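Local coordinates for protein coenzyme f420-dependent n5,n10-methylenetetrahydromethanopterin reductase (PDB 1EZW) that catalyses the reversible reduction of methylene-tetrahydromethanopterin to methyl-tetrahydromethanopterin with reduced coenzyme F420, a step of methanogenesis from carbon dioxide, at residues A20-E32 with K332-I344. Residues are numbered along the deposited sequence; the frame is centred on the assembly and turned at random.
Sequences AHLIKVAEDNGFE and KEKAIELVGQEVI. Unlike the reference sequence in segment 332-344: Ile-344 (reference Leu).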
ATOM      1  N   ALA A  20      -3.151  -0.685 -11.437  1.00 16.71           N
ATOM      2  CA  ALA A  20      -2.477  -1.562 -10.464  1.00 18.61           C
ATOM      3  C   ALA A  20      -3.182  -2.911 -10.327  1.00 17.67           C
ATOM      4  O   ALA A  20      -2.539  -3.954 -10.287  1.00 17.26           O
ATOM      5  CB  ALA A  20      -2.401  -0.848  -9.086  1.00 18.06           C
ATOM      6  N   HIS A  21      -4.522  -2.899 -10.210  1.00 15.02           N
ATOM      7  CA  HIS A  21      -5.294  -4.135 -10.128  1.00 15.07           C
ATOM      8  C   HIS A  21      -5.032  -5.049 -11.354  1.00 15.89           C
ATOM      9  O   HIS A  21      -4.854  -6.272 -11.169  1.00 15.82           O
ATOM     10  CB  HIS A  21      -6.799  -3.769 -10.086  1.00 15.34           C
ATOM     11  CG  HIS A  21      -7.722  -4.940 -10.309  1.00 15.28           C
ATOM     12  ND1 HIS A  21      -7.829  -6.001  -9.430  1.00 14.92           N
ATOM     13  CD2 HIS A  21      -8.536  -5.234 -11.350  1.00 14.78           C
ATOM     14  CE1 HIS A  21      -8.663  -6.890  -9.923  1.00 15.88           C
ATOM     15  NE2 HIS A  21      -9.108  -6.457 -11.085  1.00 17.60           N
ATOM     16  N   LEU A  22      -5.003  -4.470 -12.563  1.00 15.29           N
ATOM     17  CA  LEU A  22      -4.799  -5.308 -13.761  1.00 15.40           C
ATOM     18  C   LEU A  22      -3.409  -5.907 -13.767  1.00 15.61           C
ATOM     19  O   LEU A  22      -3.206  -7.068 -14.179  1.00 16.17           O
ATOM     20  CB  LEU A  22      -5.065  -4.525 -15.051  1.00 16.73           C
ATOM     21  CG  LEU A  22      -6.561  -4.191 -15.227  1.00 18.63           C
ATOM     22  CD1 LEU A  22      -6.675  -3.291 -16.469  1.00 20.98           C
ATOM     23  CD2 LEU A  22      -7.448  -5.459 -15.371  1.00 20.54           C
ATOM     24  N   ILE A  23      -2.454  -5.158 -13.235  1.00 13.87           N
ATOM     25  CA  ILE A  23      -1.095  -5.721 -13.161  1.00 14.17           C
ATOM     26  C   ILE A  23      -1.064  -6.889 -12.163  1.00 15.51           C
ATOM     27  O   ILE A  23      -0.398  -7.907 -12.416  1.00 16.23           O
ATOM     28  CB  ILE A  23      -0.083  -4.631 -12.787  1.00 14.45           C
ATOM     29  CG1 ILE A  23       0.029  -3.642 -13.962  1.00 15.63           C
ATOM     30  CG2 ILE A  23       1.312  -5.259 -12.528  1.00 13.27           C
ATOM     31  CD1 ILE A  23       0.953  -2.410 -13.701  1.00 17.68           C
ATOM     32  N   LYS A  24      -1.783  -6.765 -11.036  1.00 13.72           N
ATOM     33  CA  LYS A  24      -1.858  -7.898 -10.109  1.00 14.24           C
ATOM     34  C   LYS A  24      -2.539  -9.107 -10.807  1.00 15.61           C
ATOM     35  O   LYS A  24      -2.067 -10.231 -10.650  1.00 15.65           O
ATOM     36  CB  LYS A  24      -2.627  -7.483  -8.830  1.00 14.85           C
ATOM     37  CG  LYS A  24      -2.938  -8.628  -7.838  1.00 15.89           C
ATOM     38  CD  LYS A  24      -1.646  -9.255  -7.330  1.00 16.00           C
ATOM     39  CE  LYS A  24      -1.845 -10.021  -5.987  1.00 21.68           C
ATOM     40  NZ  LYS A  24      -2.617 -11.240  -6.111  1.00 19.50           N
ATOM     41  N   VAL A  25      -3.615  -8.886 -11.564  1.00 14.70           N
ATOM     42  CA  VAL A  25      -4.269  -9.993 -12.285  1.00 16.48           C
ATOM     43  C   VAL A  25      -3.275 -10.631 -13.244  1.00 15.68           C
ATOM     44  O   VAL A  25      -3.144 -11.869 -13.265  1.00 16.11           O
ATOM     45  CB  VAL A  25      -5.543  -9.562 -12.997  1.00 16.84           C
ATOM     46  CG1 VAL A  25      -6.175 -10.776 -13.759  1.00 16.68           C
ATOM     47  CG2 VAL A  25      -6.556  -9.057 -11.921  1.00 18.85           C
ATOM     48  N   ALA A  26      -2.517  -9.809 -13.950  1.00 14.58           N
ATOM     49  CA  ALA A  26      -1.473 -10.375 -14.850  1.00 15.09           C
ATOM     50  C   ALA A  26      -0.450 -11.210 -14.075  1.00 15.13           C
ATOM     51  O   ALA A  26      -0.087 -12.348 -14.482  1.00 14.48           O
ATOM     52  CB  ALA A  26      -0.763  -9.251 -15.631  1.00 16.11           C
ATOM     53  N   GLU A  27       0.055 -10.696 -12.951  1.00 14.01           N
ATOM     54  CA  GLU A  27       1.000 -11.465 -12.145  1.00 13.95           C
ATOM     55  C   GLU A  27       0.373 -12.804 -11.726  1.00 15.39           C
ATOM     56  O   GLU A  27       1.018 -13.854 -11.796  1.00 15.65           O
ATOM     57  CB  GLU A  27       1.363 -10.713 -10.863  1.00 15.28           C
ATOM     58  CG  GLU A  27       2.277 -11.495  -9.935  1.00 15.30           C
ATOM     59  CD  GLU A  27       2.656 -10.652  -8.720  1.00 17.18           C
ATOM     60  OE1 GLU A  27       2.195 -10.949  -7.597  1.00 18.87           O
ATOM     61  OE2 GLU A  27       3.388  -9.672  -8.944  1.00 16.36           O
ATOM     62  N   ASP A  28      -0.875 -12.759 -11.262  1.00 13.37           N
ATOM     63  CA  ASP A  28      -1.539 -13.965 -10.777  1.00 14.96           C
ATOM     64  C   ASP A  28      -1.696 -14.994 -11.901  1.00 15.77           C
ATOM     65  O   ASP A  28      -1.758 -16.213 -11.630  1.00 17.28           O
ATOM     66  CB  ASP A  28      -2.944 -13.649 -10.248  1.00 15.68           C
ATOM     67  CG  ASP A  28      -2.936 -12.905  -8.918  1.00 20.14           C
ATOM     68  OD1 ASP A  28      -1.895 -12.759  -8.266  1.00 17.80           O
ATOM     69  OD2 ASP A  28      -4.029 -12.464  -8.539  1.00 19.33           O
ATOM     70  N   ASN A  29      -1.703 -14.499 -13.118  1.00 16.13           N
ATOM     71  CA  ASN A  29      -1.854 -15.341 -14.307  1.00 17.54           C
ATOM     72  C   ASN A  29      -0.574 -15.727 -15.029  1.00 19.96           C
ATOM     73  O   ASN A  29      -0.627 -16.246 -16.162  1.00 21.22           O
ATOM     74  CB  ASN A  29      -2.846 -14.686 -15.251  1.00 18.87           C
ATOM     75  CG  ASN A  29      -4.276 -14.942 -14.797  1.00 21.59           C
ATOM     76  OD1 ASN A  29      -4.882 -15.949 -15.186  1.00 20.64           O
ATOM     77  ND2 ASN A  29      -4.813 -14.078 -13.898  1.00 17.49           N
ATOM     78  N   GLY A  30       0.552 -15.479 -14.392  1.00 18.46           N
ATOM     79  CA  GLY A  30       1.808 -15.906 -14.995  1.00 19.22           C
ATOM     80  C   GLY A  30       2.578 -14.936 -15.843  1.00 18.76           C
ATOM     81  O   GLY A  30       3.602 -15.321 -16.425  1.00 19.71           O
ATOM     82  N   PHE A  31       2.094 -13.698 -15.959  1.00 14.92           N
ATOM     83  CA  PHE A  31       2.877 -12.697 -16.707  1.00 15.50           C
ATOM     84  C   PHE A  31       4.107 -12.334 -15.857  1.00 16.76           C
ATOM     85  O   PHE A  31       4.019 -12.214 -14.627  1.00 17.02           O
ATOM     86  CB  PHE A  31       2.056 -11.411 -16.966  1.00 15.03           C
ATOM     87  CG  PHE A  31       0.998 -11.568 -18.013  1.00 14.98           C
ATOM     88  CD1 PHE A  31      -0.138 -12.384 -17.792  1.00 15.76           C
ATOM     89  CD2 PHE A  31       1.115 -10.865 -19.218  1.00 14.83           C
ATOM     90  CE1 PHE A  31      -1.135 -12.458 -18.796  1.00 17.50           C
ATOM     91  CE2 PHE A  31       0.126 -10.945 -20.213  1.00 16.44           C
ATOM     92  CZ  PHE A  31      -0.994 -11.735 -19.994  1.00 17.58           C
ATOM     93  N   GLU A  32       5.262 -12.138 -16.502  0.60 17.23           N
ATOM     94  CA  GLU A  32       6.485 -11.827 -15.774  0.60 17.93           C
ATOM     95  C   GLU A  32       6.967 -10.382 -15.920  0.60 16.80           C
ATOM     96  O   GLU A  32       7.880  -9.951 -15.206  0.60 18.14           O
ATOM     97  CB  GLU A  32       7.589 -12.806 -16.173  0.60 20.38           C
ATOM     98  CG  GLU A  32       7.298 -14.229 -15.671  0.60 22.29           C
ATOM     99  CD  GLU A  32       8.329 -15.242 -16.147  0.60 24.22           C
ATOM    100  OE1 GLU A  32       9.471 -15.219 -15.660  0.60 27.02           O
ATOM    101  OE2 GLU A  32       7.989 -16.053 -17.027  0.60 22.92           O
ATOM    102  N   LYS A 332     -10.612  -6.341 -20.463  1.00 25.93           N
ATOM    103  CA  LYS A 332      -9.170  -6.504 -20.146  1.00 24.37           C
ATOM    104  C   LYS A 332      -8.881  -7.558 -19.099  1.00 23.23           C
ATOM    105  O   LYS A 332      -7.972  -8.376 -19.268  1.00 21.64           O
ATOM    106  CB  LYS A 332      -8.505  -5.167 -19.712  1.00 25.68           C
ATOM    107  CG  LYS A 332      -8.382  -4.099 -20.838  1.00 29.44           C
ATOM    108  CD  LYS A 332      -7.507  -2.919 -20.396  1.00 33.14           C
ATOM    109  CE  LYS A 332      -6.943  -2.127 -21.578  1.00 39.12           C
ATOM    110  NZ  LYS A 332      -7.995  -1.589 -22.482  1.00 40.98           N
ATOM    111  N   GLU A 333      -9.610  -7.528 -17.979  1.00 21.61           N
ATOM    112  CA  GLU A 333      -9.360  -8.522 -16.944  1.00 21.53           C
ATOM    113  C   GLU A 333      -9.662  -9.955 -17.402  1.00 19.96           C
ATOM    114  O   GLU A 333      -8.860 -10.873 -17.171  1.00 19.61           O
ATOM    115  CB  GLU A 333     -10.148  -8.155 -15.666  1.00 20.72           C
ATOM    116  CG  GLU A 333     -10.094  -9.212 -14.588  1.00 21.10           C
ATOM    117  CD  GLU A 333     -10.634  -8.680 -13.271  1.00 22.81           C
ATOM    118  OE1 GLU A 333     -11.019  -9.508 -12.424  1.00 26.57           O
ATOM    119  OE2 GLU A 333     -10.670  -7.437 -13.123  1.00 22.22           O
ATOM    120  N   LYS A 334     -10.805 -10.174 -18.056  1.00 21.01           N
ATOM    121  CA  LYS A 334     -11.132 -11.529 -18.529  1.00 22.63           C
ATOM    122  C   LYS A 334     -10.116 -11.955 -19.584  1.00 20.33           C
ATOM    123  O   LYS A 334      -9.777 -13.135 -19.668  1.00 21.49           O
ATOM    124  CB  LYS A 334     -12.526 -11.573 -19.171  1.00 28.50           C
ATOM    125  CG  LYS A 334     -13.698 -11.351 -18.244  1.00 34.15           C
ATOM    126  CD  LYS A 334     -14.922 -10.962 -19.127  1.00 39.21           C
ATOM    127  CE  LYS A 334     -15.035 -11.863 -20.384  1.00 42.01           C
ATOM    128  NZ  LYS A 334     -15.923 -11.276 -21.448  1.00 42.78           N
ATOM    129  N   ALA A 335      -9.628 -10.999 -20.360  1.00 20.86           N
ATOM    130  CA  ALA A 335      -8.632 -11.283 -21.416  1.00 20.39           C
ATOM    131  C   ALA A 335      -7.311 -11.746 -20.799  1.00 19.77           C
ATOM    132  O   ALA A 335      -6.681 -12.720 -21.221  1.00 19.47           O
ATOM    133  CB  ALA A 335      -8.432 -10.038 -22.296  1.00 20.90           C
ATOM    134  N   ILE A 336      -6.872 -11.044 -19.765  1.00 18.58           N
ATOM    135  CA  ILE A 336      -5.654 -11.447 -19.105  1.00 17.39           C
ATOM    136  C   ILE A 336      -5.775 -12.863 -18.550  1.00 17.49           C
ATOM    137  O   ILE A 336      -4.844 -13.655 -18.626  1.00 18.93           O
ATOM    138  CB  ILE A 336      -5.322 -10.436 -17.944  1.00 16.84           C
ATOM    139  CG1 ILE A 336      -4.967  -9.080 -18.566  1.00 18.33           C
ATOM    140  CG2 ILE A 336      -4.187 -10.989 -17.042  1.00 18.36           C
ATOM    141  CD1 ILE A 336      -4.944  -7.896 -17.553  1.00 18.42           C
ATOM    142  N   GLU A 337      -6.929 -13.168 -17.955  1.00 19.43           N
ATOM    143  CA  GLU A 337      -7.151 -14.489 -17.385  1.00 21.41           C
ATOM    144  C   GLU A 337      -7.188 -15.558 -18.488  1.00 21.72           C
ATOM    145  O   GLU A 337      -6.689 -16.667 -18.296  1.00 21.44           O
ATOM    146  CB  GLU A 337      -8.464 -14.470 -16.577  1.00 22.21           C
ATOM    147  CG  GLU A 337      -8.319 -13.626 -15.302  1.00 20.77           C
ATOM    148  CD  GLU A 337      -9.586 -13.568 -14.491  1.00 24.99           C
ATOM    149  OE1 GLU A 337     -10.686 -13.494 -15.105  1.00 24.65           O
ATOM    150  OE2 GLU A 337      -9.475 -13.567 -13.253  1.00 22.66           O
ATOM    151  N   LEU A 338      -7.771 -15.208 -19.625  1.00 21.83           N
ATOM    152  CA  LEU A 338      -7.848 -16.160 -20.746  1.00 23.44           C
ATOM    153  C   LEU A 338      -6.411 -16.438 -21.233  1.00 23.21           C
ATOM    154  O   LEU A 338      -6.030 -17.583 -21.528  1.00 24.86           O
ATOM    155  CB  LEU A 338      -8.762 -15.565 -21.826  1.00 24.47           C
ATOM    156  CG  LEU A 338      -9.212 -16.505 -22.935  1.00 28.48           C
ATOM    157  CD1 LEU A 338      -9.745 -17.819 -22.322  1.00 27.86           C
ATOM    158  CD2 LEU A 338     -10.245 -15.793 -23.774  1.00 28.64           C
ATOM    159  N   VAL A 339      -5.557 -15.416 -21.264  1.00 22.43           N
ATOM    160  CA  VAL A 339      -4.158 -15.672 -21.617  1.00 20.23           C
ATOM    161  C   VAL A 339      -3.490 -16.585 -20.569  1.00 21.41           C
ATOM    162  O   VAL A 339      -2.799 -17.543 -20.908  1.00 21.72           O
ATOM    163  CB  VAL A 339      -3.337 -14.332 -21.728  1.00 20.06           C
ATOM    164  CG1 VAL A 339      -1.808 -14.634 -21.916  1.00 19.90           C
ATOM    165  CG2 VAL A 339      -3.841 -13.522 -22.872  1.00 19.54           C
ATOM    166  N   GLY A 340      -3.687 -16.307 -19.274  1.00 21.05           N
ATOM    167  CA  GLY A 340      -3.042 -17.140 -18.272  1.00 22.33           C
ATOM    168  C   GLY A 340      -3.551 -18.587 -18.274  1.00 24.41           C
ATOM    169  O   GLY A 340      -2.781 -19.519 -18.041  1.00 25.96           O
ATOM    170  N   GLN A 341      -4.836 -18.766 -18.552  1.00 25.81           N
ATOM    171  CA  GLN A 341      -5.443 -20.112 -18.550  1.00 27.18           C
ATOM    172  C   GLN A 341      -5.318 -20.909 -19.835  1.00 27.04           C
ATOM    173  O   GLN A 341      -5.170 -22.134 -19.758  1.00 25.84           O
ATOM    174  CB  GLN A 341      -6.932 -20.014 -18.227  1.00 31.58           C
ATOM    175  CG  GLN A 341      -7.251 -19.659 -16.775  1.00 37.12           C
ATOM    176  CD  GLN A 341      -6.853 -20.772 -15.816  1.00 40.76           C
ATOM    177  OE1 GLN A 341      -5.920 -20.632 -15.021  1.00 44.04           O
ATOM    178  NE2 GLN A 341      -7.549 -21.900 -15.907  1.00 42.42           N
ATOM    179  N   GLU A 342      -5.384 -20.249 -20.992  1.00 25.94           N
ATOM    180  CA  GLU A 342      -5.372 -21.009 -22.253  1.00 27.73           C
ATOM    181  C   GLU A 342      -4.279 -20.679 -23.261  1.00 28.00           C
ATOM    182  O   GLU A 342      -4.289 -21.221 -24.404  1.00 27.78           O
ATOM    183  CB  GLU A 342      -6.732 -20.870 -22.938  1.00 29.26           C
ATOM    184  CG  GLU A 342      -7.912 -21.190 -22.003  1.00 31.06           C
ATOM    185  CD  GLU A 342      -9.230 -21.348 -22.734  1.00 35.83           C
ATOM    186  OE1 GLU A 342     -10.282 -21.395 -22.048  1.00 36.50           O
ATOM    187  OE2 GLU A 342      -9.228 -21.441 -23.989  1.00 36.71           O
ATOM    188  N   VAL A 343      -3.363 -19.777 -22.895  1.00 25.15           N
ATOM    189  CA  VAL A 343      -2.283 -19.439 -23.807  1.00 23.61           C
ATOM    190  C   VAL A 343      -0.935 -19.746 -23.175  1.00 25.40           C
ATOM    191  O   VAL A 343      -0.165 -20.561 -23.699  1.00 26.25           O
ATOM    192  CB  VAL A 343      -2.333 -17.941 -24.235  1.00 21.60           C
ATOM    193  CG1 VAL A 343      -1.115 -17.609 -25.109  1.00 22.95           C
ATOM    194  CG2 VAL A 343      -3.629 -17.650 -25.008  1.00 22.68           C
ATOM    195  N   ILE A 344      -0.625 -19.091 -22.047  1.00 24.31           N
ATOM    196  CA  ILE A 344       0.666 -19.304 -21.406  1.00 24.95           C
ATOM    197  C   ILE A 344       1.039 -20.771 -21.122  1.00 26.57           C
ATOM    198  O   ILE A 344       2.177 -21.157 -21.343  1.00 27.31           O
ATOM    199  CB  ILE A 344       0.771 -18.442 -20.103  1.00 24.22           C
ATOM    200  CG1 ILE A 344       0.781 -16.961 -20.528  1.00 22.61           C
ATOM    201  CG2 ILE A 344       2.038 -18.798 -19.296  1.00 25.95           C
ATOM    202  CD1 ILE A 344       0.823 -15.952 -19.351  1.00 23.16           C
TER
HETATM  203  O   HOH W   1      -7.089 -14.193 -12.153  1.00 20.87           O
HETATM  204  O   HOH W   2      -0.510 -19.016 -16.680  1.00 31.34           O
HETATM  205  O   HOH W   3      -4.160 -18.751 -15.074  1.00 52.00           O
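Three bridging waters join Asn-29 to the helix 332-342, each taking a different polar atom: ND2 through one water to Glu-337 OE2, OD1 through another to Gln-341 OE1, and the backbone O through a third to Gly-340 O. The amide also turns back on the last turn of the helix it follows, where ND2 donates to Val-25 O at 2.8 Å, nearly straight at 171° and within the amide plane. Its OD1 lies 3.5 Å from Glu-337 CA, and the missing side chain of Gly-340 lets the backbones close in, Asn-29 O sitting 3.3 Å from Gly-340 CA. With an alanine in place of Asn-29, Val-25 O would probably lose its side-chain donor and two of the waters their bonds to the side chain here.

Apolar groups fill the centre. In Ile-336, chi1 of -67° sets CG1 beside the backbone N and swings CG2 to the side of Ala-26, where it lies 3.5 Å from Ala-26 CA, with Val-25 CG1 and Phe-31 CE1 beside it, while its CD1 reaches Leu-22. The Phe-31 ring follows the Schellman turn at Gly-30 and meets Val-339 CG1 with CZ at 3.6 Å; Ile-344 CD1 touches the same ring at CD1.

Toward the N-terminal end of the pair, His-21 NE2 donates to Glu-333 OE2 at 2.7 Å, in the ring plane but 54° out of the carboxylate plane. Thr-17 of the second subunit bonds His-21 ND1, and Lys-15 of that subunit pairs with both Glu-333 and Glu-337, so the charged edge of the contact belongs to a subunit interface.

The two helices run nearly parallel, 13° apart with axes 9.1 Å from each other, and Leu-22 and Ile-336 both rest on strand 5-10: the first and last helices of a TIM barrel, side by side where the (beta/alpha)8 ring closes.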